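PDB 3ZGH: CELL WALL surface anchor family protein, which binds keratin 10 through this MSCRAMM-type domain of the pneumococcal serine-rich repeat protein, and so probably attaches the bacterium to host cells. Local coordinates for residues S39-P44 against S79-Y84; V43-K48 against I184-G189; G75-M80 against F147-G152; G83-N88 against G141-G146; N111-K116 against K151-T156. One frame throughout, in Å; residues are numbered along the deposited sequence.

Contact 1: S39-P44 against S79-Y84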
# COMPACT_ATOMS: atom_id res chain seq x y z
N SER A 39 16.92 4.51 -1.67
CA SER A 39 18.22 4.78 -2.36
C SER A 39 18.92 6.06 -1.92
O SER A 39 20.14 6.20 -2.06
CB SER A 39 17.99 5.04 -3.85
OG SER A 39 17.35 3.99 -4.52
N VAL A 40 18.13 7.03 -1.48
CA VAL A 40 18.70 8.33 -1.17
C VAL A 40 19.32 8.31 0.21
O VAL A 40 20.42 8.79 0.40
CB VAL A 40 17.63 9.45 -1.25
CG1 VAL A 40 18.24 10.81 -0.86
CG2 VAL A 40 17.06 9.51 -2.66
N TYR A 41 18.60 7.77 1.18
CA TYR A 41 19.07 7.80 2.56
C TYR A 41 19.70 6.46 3.00
O TYR A 41 20.23 6.36 4.09
CB TYR A 41 17.93 8.24 3.50
CG TYR A 41 17.60 9.71 3.28
CD1 TYR A 41 18.45 10.70 3.75
CD2 TYR A 41 16.49 10.09 2.53
CE1 TYR A 41 18.17 12.06 3.50
CE2 TYR A 41 16.20 11.45 2.29
CZ TYR A 41 17.06 12.41 2.77
OH TYR A 41 16.77 13.73 2.52
N ARG A 42 19.64 5.45 2.12
CA ARG A 42 20.26 4.13 2.37
C ARG A 42 19.76 3.56 3.69
O ARG A 42 20.54 3.17 4.57
CB ARG A 42 21.79 4.24 2.34
CG ARG A 42 22.29 4.88 1.05
CD ARG A 42 23.81 4.74 0.85
NE ARG A 42 24.10 4.28 -0.51
CZ ARG A 42 24.60 3.09 -0.82
NH1 ARG A 42 24.93 2.20 0.11
NH2 ARG A 42 24.81 2.78 -2.10
N VAL A 43 18.43 3.52 3.82
CA VAL A 43 17.80 2.98 4.99
C VAL A 43 16.69 2.08 4.48
O VAL A 43 16.26 2.21 3.33
CB VAL A 43 17.18 4.09 5.89
CG1 VAL A 43 18.27 4.95 6.53
CG2 VAL A 43 16.22 4.97 5.08
N PRO A 44 16.21 1.16 5.32
CA PRO A 44 15.06 0.36 4.89
C PRO A 44 13.80 1.18 4.81
O PRO A 44 13.65 2.16 5.54
CB PRO A 44 14.91 -0.69 6.01
CG PRO A 44 16.25 -0.73 6.69
CD PRO A 44 16.77 0.70 6.60
N SER A 79 18.68 12.23 9.43
CA SER A 79 19.24 13.14 8.46
C SER A 79 18.29 13.40 7.26
O SER A 79 18.65 14.11 6.32
CB SER A 79 20.61 12.64 7.98
OG SER A 79 20.47 11.65 6.99
N MET A 80 17.09 12.84 7.32
CA MET A 80 16.13 13.05 6.23
C MET A 80 15.71 14.50 6.23
O MET A 80 15.38 15.07 7.25
CB MET A 80 14.90 12.13 6.39
CG MET A 80 13.90 12.26 5.24
SD MET A 80 12.55 11.13 5.46
CE MET A 80 13.27 9.53 5.08
N ARG A 81 15.78 15.15 5.07
CA ARG A 81 15.31 16.53 4.98
C ARG A 81 13.77 16.62 5.10
O ARG A 81 13.04 15.74 4.60
CB ARG A 81 15.87 17.20 3.72
CG ARG A 81 15.22 16.82 2.40
CD ARG A 81 15.88 17.55 1.20
NE ARG A 81 14.89 18.11 0.27
CZ ARG A 81 14.45 17.51 -0.84
NH1 ARG A 81 14.91 16.31 -1.19
NH2 ARG A 81 13.55 18.11 -1.61
N PRO A 82 13.28 17.66 5.79
CA PRO A 82 11.83 17.72 6.04
C PRO A 82 11.01 17.75 4.76
O PRO A 82 9.89 17.24 4.77
CB PRO A 82 11.63 19.05 6.78
CG PRO A 82 12.98 19.43 7.31
CD PRO A 82 14.01 18.77 6.42
N GLY A 83 11.52 18.37 3.69
CA GLY A 83 10.78 18.47 2.44
C GLY A 83 11.00 17.34 1.44
O GLY A 83 10.41 17.38 0.35
N TYR A 84 11.84 16.35 1.77
CA TYR A 84 11.93 15.11 0.99
C TYR A 84 10.54 14.54 0.93
O TYR A 84 9.79 14.69 1.88
CB TYR A 84 12.83 14.10 1.72
CG TYR A 84 12.99 12.74 1.07
CD1 TYR A 84 13.63 12.60 -0.15
CD2 TYR A 84 12.58 11.60 1.73
CE1 TYR A 84 13.83 11.33 -0.72
CE2 TYR A 84 12.76 10.33 1.17
CZ TYR A 84 13.40 10.21 -0.05
OH TYR A 84 13.61 8.97 -0.61
O HOH W 1 16.60 14.49 0.01
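The turn between strands 28-38 and 43-53 meets the loop before strand 85-87 here, and Y41 carries the contact against M80, R81 and Y84. With CG of Y41 anti to the carbonyl carbon (chi1 -69°), the ring heads into the 79-84 loop and is held on several sides. The CE2 edge of Y41 points at the face of Y84. CE2 sits 3.5 Å above the Y84 plane, over its centre, and the two ring planes are 85° apart. This is a T-shaped pair. M80 covers one face of the Y41 ring. Its CA makes a CH-pi contact, 4.0 Å from the ring centroid, and its sulfur lies obliquely at 5.4 Å from the same centroid, a Met-aromatic contact. V40 CG1 lies over the opposite face, offset toward the rim.

The phenol oxygen is gripped twice. R81 N donates to Y41 OH at 3.1 Å, and the bond is nearly straight (175°). A water 2.6 Å from Y41 OH accepts in turn from R81 NH1. V40 CG2 also touches Y84 OH at 4.0 Å; that hydroxyl is hydrogen-bonded to D38 and Y186. At the end of the 79-84 segment, R81 to Y84 forms a type I beta turn, closed by Y84 N to R81 O. R42 and V43 both face D38, the pattern of a G1 beta bulge in a beta hairpin.

Contact 2: V43-K48 against I184-G189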
# COMPACT_ATOMS: atom_id res chain seq x y z
N VAL A 43 18.43 3.52 3.82
CA VAL A 43 17.80 2.98 4.99
C VAL A 43 16.69 2.08 4.48
O VAL A 43 16.26 2.21 3.33
CB VAL A 43 17.18 4.09 5.89
CG1 VAL A 43 18.27 4.95 6.53
CG2 VAL A 43 16.22 4.97 5.08
N PRO A 44 16.21 1.16 5.32
CA PRO A 44 15.06 0.36 4.89
C PRO A 44 13.80 1.18 4.81
O PRO A 44 13.65 2.16 5.54
CB PRO A 44 14.91 -0.69 6.01
CG PRO A 44 16.25 -0.73 6.69
CD PRO A 44 16.77 0.70 6.60
N ILE A 45 12.88 0.76 3.96
CA ILE A 45 11.53 1.31 3.95
C ILE A 45 10.64 0.07 3.94
O ILE A 45 11.06 -0.98 3.40
CB ILE A 45 11.30 2.24 2.74
CG1 ILE A 45 9.93 2.93 2.81
CG2 ILE A 45 11.44 1.49 1.41
CD1 ILE A 45 9.82 4.08 1.80
N TYR A 46 9.47 0.16 4.55
CA TYR A 46 8.61 -0.99 4.74
C TYR A 46 7.23 -0.77 4.17
O TYR A 46 6.80 0.40 3.98
CB TYR A 46 8.48 -1.31 6.23
CG TYR A 46 9.82 -1.49 6.91
CD1 TYR A 46 10.41 -2.74 6.97
CD2 TYR A 46 10.51 -0.39 7.48
CE1 TYR A 46 11.66 -2.94 7.60
CE2 TYR A 46 11.77 -0.58 8.10
CZ TYR A 46 12.32 -1.87 8.16
OH TYR A 46 13.54 -2.10 8.75
N TYR A 47 6.52 -1.87 3.88
CA TYR A 47 5.08 -1.77 3.67
C TYR A 47 4.35 -2.80 4.51
O TYR A 47 4.92 -3.81 4.98
CB TYR A 47 4.67 -1.93 2.20
CG TYR A 47 4.74 -3.37 1.72
CD1 TYR A 47 3.65 -4.23 1.89
CD2 TYR A 47 5.90 -3.88 1.14
CE1 TYR A 47 3.72 -5.56 1.49
CE2 TYR A 47 5.97 -5.20 0.72
CZ TYR A 47 4.88 -6.03 0.90
OH TYR A 47 4.94 -7.34 0.50
N LYS A 48 3.07 -2.49 4.72
CA LYS A 48 2.14 -3.42 5.32
C LYS A 48 0.91 -3.43 4.41
O LYS A 48 0.47 -2.37 3.93
CB LYS A 48 1.78 -2.97 6.72
CG LYS A 48 0.72 -3.85 7.39
CD LYS A 48 0.31 -3.32 8.80
CE LYS A 48 1.42 -3.54 9.82
NZ LYS A 48 1.08 -3.06 11.20
N ILE A 184 12.08 4.71 -10.10
CA ILE A 184 12.88 3.88 -9.21
C ILE A 184 12.00 3.46 -8.02
O ILE A 184 11.80 4.24 -7.07
CB ILE A 184 14.13 4.63 -8.68
CG1 ILE A 184 14.99 5.18 -9.84
CG2 ILE A 184 14.97 3.74 -7.78
CD1 ILE A 184 15.42 4.16 -10.87
N ASN A 185 11.45 2.25 -8.09
CA ASN A 185 10.68 1.69 -7.00
C ASN A 185 11.62 1.15 -5.94
O ASN A 185 12.43 0.25 -6.21
CB ASN A 185 9.79 0.56 -7.54
CG ASN A 185 8.93 -0.06 -6.48
OD1 ASN A 185 8.96 0.35 -5.31
ND2 ASN A 185 8.13 -1.04 -6.88
N TYR A 186 11.50 1.67 -4.73
CA TYR A 186 12.33 1.25 -3.60
C TYR A 186 12.13 -0.23 -3.17
O TYR A 186 13.01 -0.82 -2.55
CB TYR A 186 12.05 2.17 -2.41
CG TYR A 186 12.58 3.60 -2.57
CD1 TYR A 186 13.58 3.90 -3.48
CD2 TYR A 186 12.06 4.65 -1.80
CE1 TYR A 186 14.07 5.18 -3.61
CE2 TYR A 186 12.56 5.93 -1.91
CZ TYR A 186 13.55 6.20 -2.81
OH TYR A 186 14.04 7.50 -2.94
N PHE A 187 10.97 -0.80 -3.50
CA PHE A 187 10.70 -2.23 -3.26
C PHE A 187 11.13 -3.12 -4.43
O PHE A 187 10.92 -4.34 -4.39
CB PHE A 187 9.21 -2.44 -2.99
CG PHE A 187 8.73 -1.72 -1.79
CD1 PHE A 187 9.18 -2.09 -0.52
CD2 PHE A 187 7.83 -0.67 -1.91
CE1 PHE A 187 8.74 -1.43 0.62
CE2 PHE A 187 7.37 -0.02 -0.78
CZ PHE A 187 7.83 -0.37 0.48
N ASN A 188 11.64 -2.49 -5.48
CA ASN A 188 12.15 -3.16 -6.69
C ASN A 188 11.39 -4.39 -7.18
O ASN A 188 12.01 -5.43 -7.45
CB ASN A 188 13.61 -3.55 -6.50
CG ASN A 188 14.32 -3.79 -7.83
OD1 ASN A 188 13.76 -3.51 -8.90
ND2 ASN A 188 15.55 -4.30 -7.77
N GLY A 189 10.07 -4.25 -7.31
CA GLY A 189 9.19 -5.30 -7.81
C GLY A 189 9.21 -6.63 -7.06
O GLY A 189 8.58 -7.59 -7.49
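I45 holds CG1 anti to its backbone N (chi1 -174°), which leaves CG2 to meet Y186 CB at 3.9 Å. Y47 has CG between its backbone N and carbonyl carbon (chi1 75°), and its ring meets F187. The CD2 edge of Y47 points at the face of F187, with CD2 3.8 Å from F187 CE1 and offset toward the rim. The planes are 89° apart, so the pair is T-shaped, with centroids 5.4 Å apart. The F187 ring also lies against the strand backbone. Its CZ is 3.7 Å from Y46 O, which sits at the ring edge, and its CE1 is 3.6 Å from I45 O.

The contact packs the loop that follows strand 177-178 against strand 43-53 of the large antiparallel sheet. All five touching residues are buried. The loop is folded by a type I beta turn from N185 to N188, closed by N188 N to N185 O. N185 OD1 accepts from F187 N at 2.9 Å, an Asx turn, with the donor well above the carbonyl plane. OD1 takes a second bond from A176 N, while ND2 donates to P174 O. V64 of strand 57-65 touches both I45 and F187.

Contact 3: G75-M80 against F147-G152; sequences GNISSM and FFAKKG
K150 reaches across to the 75-80 loop, where its amine meets M80 O and its chain crosses I77 obliquely. The lysine CG is anti to the carbonyl carbon, and the chain then bends at chi3 (87°), the torsion that places CE. CD and CE both come close to M80 O, CE at 3.3 Å. NZ donates to M80 O at 2.8 Å, nearly along the C=O axis. The aliphatic part of the lysine is used as well: CD packs on M80 CB at 4.0 Å.

I77 has CG1 in the crowded position between the backbone N and the carbonyl carbon (chi1 53°). Beyond it the chain is extended, and CD1 touches A149 of helix 146-149. CD1 is 3.5 Å from A149 O and also packs on A149 CB and on CG of K150. M80 SD meets A149 CB at 3.9 Å, and Y66 touches both of these side chains.

The loop is shaped by its own bonds. N76 OD1 accepts from S78 N, an Asx turn, and from S78 OG at 2.9 Å, where the hydroxyl lies in the carbonyl plane on a lone pair. A type I beta turn from I77 to M80 follows, closed by M80 N to I77 O. Across from it G152, the first residue to leave helical angles, has positive phi and two bonds back into the last turn, a Schellman motif.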
# COMPACT_ATOMS: atom_id res chain seq x y z
N GLY A 75 13.47 3.43 11.89
CA GLY A 75 14.87 3.40 11.52
C GLY A 75 15.51 4.77 11.70
O GLY A 75 14.82 5.76 11.93
N ASN A 76 16.83 4.84 11.60
CA ASN A 76 17.51 6.10 11.80
C ASN A 76 17.43 6.95 10.54
O ASN A 76 18.23 6.80 9.61
CB ASN A 76 18.98 5.87 12.17
CG ASN A 76 19.73 7.18 12.38
OD1 ASN A 76 19.12 8.25 12.55
ND2 ASN A 76 21.06 7.10 12.37
N ILE A 77 16.45 7.85 10.49
CA ILE A 77 16.33 8.74 9.34
C ILE A 77 16.48 10.19 9.80
O ILE A 77 15.89 11.11 9.24
CB ILE A 77 14.99 8.55 8.63
CG1 ILE A 77 13.82 8.67 9.60
CG2 ILE A 77 14.94 7.17 7.95
CD1 ILE A 77 12.45 8.69 8.90
N SER A 78 17.29 10.39 10.84
CA SER A 78 17.41 11.69 11.46
C SER A 78 17.99 12.70 10.46
O SER A 78 17.79 13.90 10.61
CB SER A 78 18.27 11.62 12.73
OG SER A 78 19.56 11.08 12.45
N SER A 79 18.68 12.23 9.43
CA SER A 79 19.24 13.14 8.46
C SER A 79 18.29 13.40 7.26
O SER A 79 18.65 14.11 6.32
CB SER A 79 20.61 12.64 7.98
OG SER A 79 20.47 11.65 6.99
N MET A 80 17.09 12.84 7.32
CA MET A 80 16.13 13.05 6.23
C MET A 80 15.71 14.50 6.23
O MET A 80 15.38 15.07 7.25
CB MET A 80 14.90 12.13 6.39
CG MET A 80 13.90 12.26 5.24
SD MET A 80 12.55 11.13 5.46
CE MET A 80 13.27 9.53 5.08
N PHE A 147 9.10 15.49 7.07
CA PHE A 147 8.78 15.85 8.47
C PHE A 147 7.73 14.90 9.08
O PHE A 147 7.72 14.70 10.31
CB PHE A 147 8.38 17.33 8.65
CG PHE A 147 7.21 17.73 7.84
CD1 PHE A 147 5.92 17.44 8.26
CD2 PHE A 147 7.39 18.40 6.64
CE1 PHE A 147 4.82 17.79 7.48
CE2 PHE A 147 6.31 18.77 5.86
CZ PHE A 147 5.02 18.46 6.28
N PHE A 148 6.87 14.29 8.26
CA PHE A 148 5.96 13.26 8.78
C PHE A 148 6.68 11.90 8.95
O PHE A 148 6.49 11.20 9.97
CB PHE A 148 4.74 13.08 7.85
CG PHE A 148 3.67 14.16 7.99
CD1 PHE A 148 3.42 14.79 9.20
CD2 PHE A 148 2.89 14.52 6.88
CE1 PHE A 148 2.41 15.74 9.31
CE2 PHE A 148 1.90 15.48 6.99
CZ PHE A 148 1.66 16.10 8.21
N ALA A 149 7.47 11.51 7.96
CA ALA A 149 8.18 10.22 8.00
C ALA A 149 9.01 10.15 9.28
O ALA A 149 9.10 9.11 9.92
CB ALA A 149 9.07 10.09 6.77
N LYS A 150 9.59 11.28 9.66
CA LYS A 150 10.51 11.33 10.79
C LYS A 150 9.78 11.26 12.14
O LYS A 150 10.42 11.05 13.18
CB LYS A 150 11.36 12.59 10.73
CG LYS A 150 12.34 12.60 9.58
CD LYS A 150 12.88 14.02 9.32
CE LYS A 150 14.08 14.31 10.18
NZ LYS A 150 14.67 15.65 9.86
N LYS A 151 8.47 11.45 12.12
CA LYS A 151 7.66 11.24 13.31
C LYS A 151 7.18 9.79 13.41
O LYS A 151 6.45 9.44 14.33
CB LYS A 151 6.43 12.17 13.31
CG LYS A 151 6.76 13.71 13.47
CD LYS A 151 5.47 14.53 13.42
CE LYS A 151 5.72 16.04 13.38
NZ LYS A 151 6.25 16.58 14.67
N GLY A 152 7.56 8.94 12.46
CA GLY A 152 7.09 7.55 12.50
C GLY A 152 5.75 7.39 11.80
O GLY A 152 5.07 6.39 12.01

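Contact 4: G83-N88 against G141-G146; sequences GYSIYN and GAQMNG
S85 meets Q143 and N145 on one face of a short antiparallel strand pair, 85-87 against 143-145. S85 OG is anti to its backbone N (chi1 -166°) and donates to Q143 OE1 at 2.7 Å, with the donor tilted 20° from the carbonyl plane. N145 OD1 also lies near this hydroxyl. Two backbone bonds join the hydrogen-bonded pair I86 and M144. M144 N donates to I86 O at 3.0 Å, and I86 N donates to M144 O at 3.2 Å. Beyond the pair, G146 N donates to Y84 O at 2.7 Å. The same oxygen receives a CA-H...O contact from N145 CA.

Strand 85-87 is the middle of a three-stranded antiparallel sheet. Its other edge bonds to strand 177-178 and the residue after it, S85 with T179 and Y87 with A177. I86 and M144 point to the face that packs toward the large sheet, where V64 touches I86 while L155 and I113 touch M144. On the other face the Y87 ring and the Q143 side chain lie side by side, their planes 72° apart. The ring edge takes A142 O, 3.5 Å from Y87 CD1.

Past the strand ends, two waters link N88 and A142. Both donate to N88 OD1. One of them accepts from A142 N, and the other donates to A142 O at 2.7 Å. N88 ND2 is satisfied by S157 OG, and N88 O accepts from Y62 OH.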
# COMPACT_ATOMS: atom_id res chain seq x y z
N GLY A 83 11.52 18.37 3.69
CA GLY A 83 10.78 18.47 2.44
C GLY A 83 11.00 17.34 1.44
O GLY A 83 10.41 17.38 0.35
N TYR A 84 11.84 16.35 1.77
CA TYR A 84 11.93 15.11 0.99
C TYR A 84 10.54 14.54 0.93
O TYR A 84 9.79 14.69 1.88
CB TYR A 84 12.83 14.10 1.72
CG TYR A 84 12.99 12.74 1.07
CD1 TYR A 84 13.63 12.60 -0.15
CD2 TYR A 84 12.58 11.60 1.73
CE1 TYR A 84 13.83 11.33 -0.72
CE2 TYR A 84 12.76 10.33 1.17
CZ TYR A 84 13.40 10.21 -0.05
OH TYR A 84 13.61 8.97 -0.61
N SER A 85 10.17 13.87 -0.15
CA SER A 85 8.83 13.32 -0.25
C SER A 85 8.75 12.06 -1.08
O SER A 85 9.45 11.95 -2.11
CB SER A 85 7.88 14.38 -0.86
OG SER A 85 6.53 13.96 -0.66
N ILE A 86 7.89 11.12 -0.67
CA ILE A 86 7.71 9.87 -1.42
C ILE A 86 6.25 9.60 -1.81
O ILE A 86 5.34 10.03 -1.12
CB ILE A 86 8.21 8.65 -0.62
CG1 ILE A 86 7.52 8.56 0.74
CG2 ILE A 86 9.74 8.71 -0.42
CD1 ILE A 86 7.71 7.21 1.43
N TYR A 87 6.06 8.90 -2.94
CA TYR A 87 4.75 8.35 -3.34
C TYR A 87 4.64 6.90 -2.87
O TYR A 87 5.66 6.23 -2.73
CB TYR A 87 4.62 8.34 -4.85
CG TYR A 87 4.57 9.69 -5.53
CD1 TYR A 87 3.65 10.66 -5.13
CD2 TYR A 87 5.41 9.99 -6.60
CE1 TYR A 87 3.57 11.87 -5.79
CE2 TYR A 87 5.34 11.19 -7.24
CZ TYR A 87 4.43 12.14 -6.83
OH TYR A 87 4.37 13.35 -7.49
N ASN A 88 3.41 6.39 -2.66
CA ASN A 88 3.20 4.96 -2.40
C ASN A 88 2.55 4.25 -3.61
O ASN A 88 2.12 3.10 -3.51
CB ASN A 88 2.34 4.74 -1.15
CG ASN A 88 0.88 5.18 -1.35
OD1 ASN A 88 0.57 5.96 -2.28
ND2 ASN A 88 -0.00 4.73 -0.44
N GLY A 141 -2.02 10.42 -6.91
CA GLY A 141 -1.37 9.66 -5.84
C GLY A 141 -0.87 10.61 -4.76
O GLY A 141 -0.33 11.69 -5.05
N ALA A 142 -1.08 10.20 -3.52
CA ALA A 142 -0.73 11.04 -2.38
C ALA A 142 0.76 10.91 -2.07
O ALA A 142 1.43 9.98 -2.56
CB ALA A 142 -1.57 10.63 -1.16
N GLN A 143 1.28 11.78 -1.21
CA GLN A 143 2.69 11.67 -0.83
C GLN A 143 2.92 11.94 0.65
O GLN A 143 2.10 12.59 1.30
CB GLN A 143 3.54 12.62 -1.70
CG GLN A 143 3.18 14.09 -1.61
CD GLN A 143 3.93 14.93 -2.65
OE1 GLN A 143 5.07 15.32 -2.44
NE2 GLN A 143 3.31 15.16 -3.80
N MET A 144 4.04 11.48 1.18
CA MET A 144 4.40 11.78 2.55
C MET A 144 5.72 12.52 2.61
O MET A 144 6.75 12.02 2.13
CB MET A 144 4.51 10.49 3.37
CG MET A 144 5.04 10.76 4.78
SD MET A 144 4.77 9.39 5.93
CE MET A 144 5.85 8.13 5.26
N ASN A 145 5.68 13.72 3.19
CA ASN A 145 6.88 14.52 3.38
C ASN A 145 7.78 13.93 4.49
O ASN A 145 7.30 13.26 5.40
CB ASN A 145 6.53 15.96 3.74
CG ASN A 145 5.88 16.74 2.58
OD1 ASN A 145 5.85 16.30 1.42
ND2 ASN A 145 5.40 17.92 2.88
N GLY A 146 9.06 14.27 4.42
CA GLY A 146 10.04 13.89 5.43
C GLY A 146 9.65 14.30 6.84
O GLY A 146 9.86 13.51 7.75
O HOH W 2 -1.79 7.07 -3.03
O HOH W 3 1.36 8.03 -4.42

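Contact 5: N111-K116 against K151-T156; sequences NYITDK and KGYGLT
T114 and T156 meet through their hydroxyls, OG1 to OG1 at 2.9 Å, and either could be the donor. T156 also packs on Y112. Its CB lies over one face of the Y112 ring, a CH-pi contact 4.2 Å from the centroid and 18° off the normal, and its CG2 is 3.5 Å from Y112 CZ. On the other face of the strand pair I113 touches two residues: its CD1 packs on L155 CD1 at 3.9 Å, and its CG2 on Y153 CD2 at 3.7 Å. The Y153 ring also touches D115, CE1 lying near D115 CB and CD1 near D115 CA.

The backbone sets these positions. Y112 and T156 form one hydrogen-bonded pair, with Y112 N to T156 O at 2.8 Å, and T114 and G154 form the next. I113 and L155 are the non-hydrogen-bonded pair between them.

Further out, T63 bonds T156 OG1, and S157 bonds N111 OD1. N117 and R119 both donate to D115 OD1, in the turn toward strand 120-131. L122 and Y124 of that strand touch I113. Strands 109-114 and 154-162 are neighbours in the large antiparallel sheet of this MSCRAMM domain.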
# COMPACT_ATOMS: atom_id res chain seq x y z
N ASN A 111 -6.77 8.05 0.69
CA ASN A 111 -5.35 8.26 1.04
C ASN A 111 -5.27 9.09 2.31
O ASN A 111 -6.03 10.07 2.47
CB ASN A 111 -4.64 9.04 -0.06
CG ASN A 111 -4.58 8.29 -1.35
OD1 ASN A 111 -3.95 7.25 -1.43
ND2 ASN A 111 -5.22 8.82 -2.39
N TYR A 112 -4.36 8.74 3.20
CA TYR A 112 -4.24 9.44 4.46
C TYR A 112 -2.90 9.17 5.11
O TYR A 112 -2.20 8.24 4.72
CB TYR A 112 -5.40 9.11 5.43
CG TYR A 112 -5.77 7.67 5.61
CD1 TYR A 112 -5.44 7.00 6.79
CD2 TYR A 112 -6.50 6.98 4.65
CE1 TYR A 112 -5.79 5.63 6.99
CE2 TYR A 112 -6.86 5.62 4.84
CZ TYR A 112 -6.50 4.96 6.02
OH TYR A 112 -6.84 3.64 6.25
N ILE A 113 -2.51 10.04 6.04
CA ILE A 113 -1.32 9.83 6.83
C ILE A 113 -1.76 9.15 8.12
O ILE A 113 -2.77 9.56 8.73
CB ILE A 113 -0.63 11.17 7.15
CG1 ILE A 113 -0.19 11.86 5.86
CG2 ILE A 113 0.57 10.95 8.09
CD1 ILE A 113 0.91 11.12 5.12
N THR A 114 -1.03 8.11 8.52
CA THR A 114 -1.30 7.43 9.78
C THR A 114 -0.13 7.58 10.72
O THR A 114 1.02 7.69 10.29
CB THR A 114 -1.55 5.92 9.59
OG1 THR A 114 -0.53 5.38 8.74
CG2 THR A 114 -2.93 5.67 8.97
N ASP A 115 -0.42 7.55 12.01
CA ASP A 115 0.64 7.61 12.99
C ASP A 115 1.22 6.22 13.22
O ASP A 115 0.84 5.26 12.56
CB ASP A 115 0.17 8.28 14.31
CG ASP A 115 -0.83 7.44 15.11
OD1 ASP A 115 -0.90 6.19 14.94
OD2 ASP A 115 -1.53 8.04 15.96
N LYS A 116 2.17 6.13 14.13
CA LYS A 116 2.89 4.89 14.40
C LYS A 116 1.96 3.71 14.78
O LYS A 116 2.27 2.56 14.53
CB LYS A 116 3.90 5.16 15.52
CG LYS A 116 5.03 4.18 15.61
CD LYS A 116 6.16 4.74 16.46
CE LYS A 116 6.52 3.82 17.60
NZ LYS A 116 7.82 4.21 18.22
N LYS A 151 8.47 11.45 12.12
CA LYS A 151 7.66 11.24 13.31
C LYS A 151 7.18 9.79 13.41
O LYS A 151 6.45 9.44 14.33
CB LYS A 151 6.43 12.17 13.31
CG LYS A 151 6.76 13.71 13.47
CD LYS A 151 5.47 14.53 13.42
CE LYS A 151 5.72 16.04 13.38
NZ LYS A 151 6.25 16.58 14.67
N GLY A 152 7.56 8.94 12.46
CA GLY A 152 7.09 7.55 12.50
C GLY A 152 5.75 7.39 11.80
O GLY A 152 5.07 6.39 12.01
N TYR A 153 5.36 8.37 10.98
CA TYR A 153 4.07 8.28 10.29
C TYR A 153 4.17 7.43 9.03
O TYR A 153 5.27 7.22 8.48
CB TYR A 153 3.52 9.66 9.93
CG TYR A 153 3.16 10.53 11.12
CD1 TYR A 153 3.20 10.04 12.42
CD2 TYR A 153 2.75 11.85 10.93
CE1 TYR A 153 2.86 10.85 13.51
CE2 TYR A 153 2.39 12.67 12.02
CZ TYR A 153 2.46 12.16 13.31
OH TYR A 153 2.12 12.93 14.40
N GLY A 154 3.03 6.95 8.56
CA GLY A 154 3.00 6.22 7.30
C GLY A 154 2.04 6.84 6.30
O GLY A 154 1.14 7.60 6.63
N LEU A 155 2.24 6.49 5.04
CA LEU A 155 1.37 6.93 3.97
C LEU A 155 0.49 5.73 3.62
O LEU A 155 1.00 4.67 3.19
CB LEU A 155 2.22 7.33 2.77
CG LEU A 155 1.47 7.80 1.52
CD1 LEU A 155 0.55 8.96 1.84
CD2 LEU A 155 2.48 8.20 0.45
N THR A 156 -0.82 5.90 3.82
CA THR A 156 -1.76 4.77 3.82
C THR A 156 -2.85 5.00 2.79
O THR A 156 -3.36 6.14 2.63
CB THR A 156 -2.38 4.59 5.23
OG1 THR A 156 -1.34 4.28 6.19
CG2 THR A 156 -3.45 3.49 5.25

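Contacts 1 to 4 form a connected group, joined to contact 5 through contacts 3 and 4. Contacts 1 and 3 lie farthest out, their centres about 19 Å from the centre of the chain. They share S79 and M80, and their centres are 8 Å apart; contacts 1 and 4 share G83 and Y84. Y84 OH lies 2.8 Å from Y186 OH, a probable hydrogen bond tying contacts 1 and 4 to contact 2. M80 SD, shared by contacts 1 and 3, packs on G146 CA of contact 4 at 3.7 Å. F148 O and Y153 N, 3.2 Å apart, join contacts 3 and 5. M144 SD reaches Y153 O at 3.4 Å, between contacts 4 and 5.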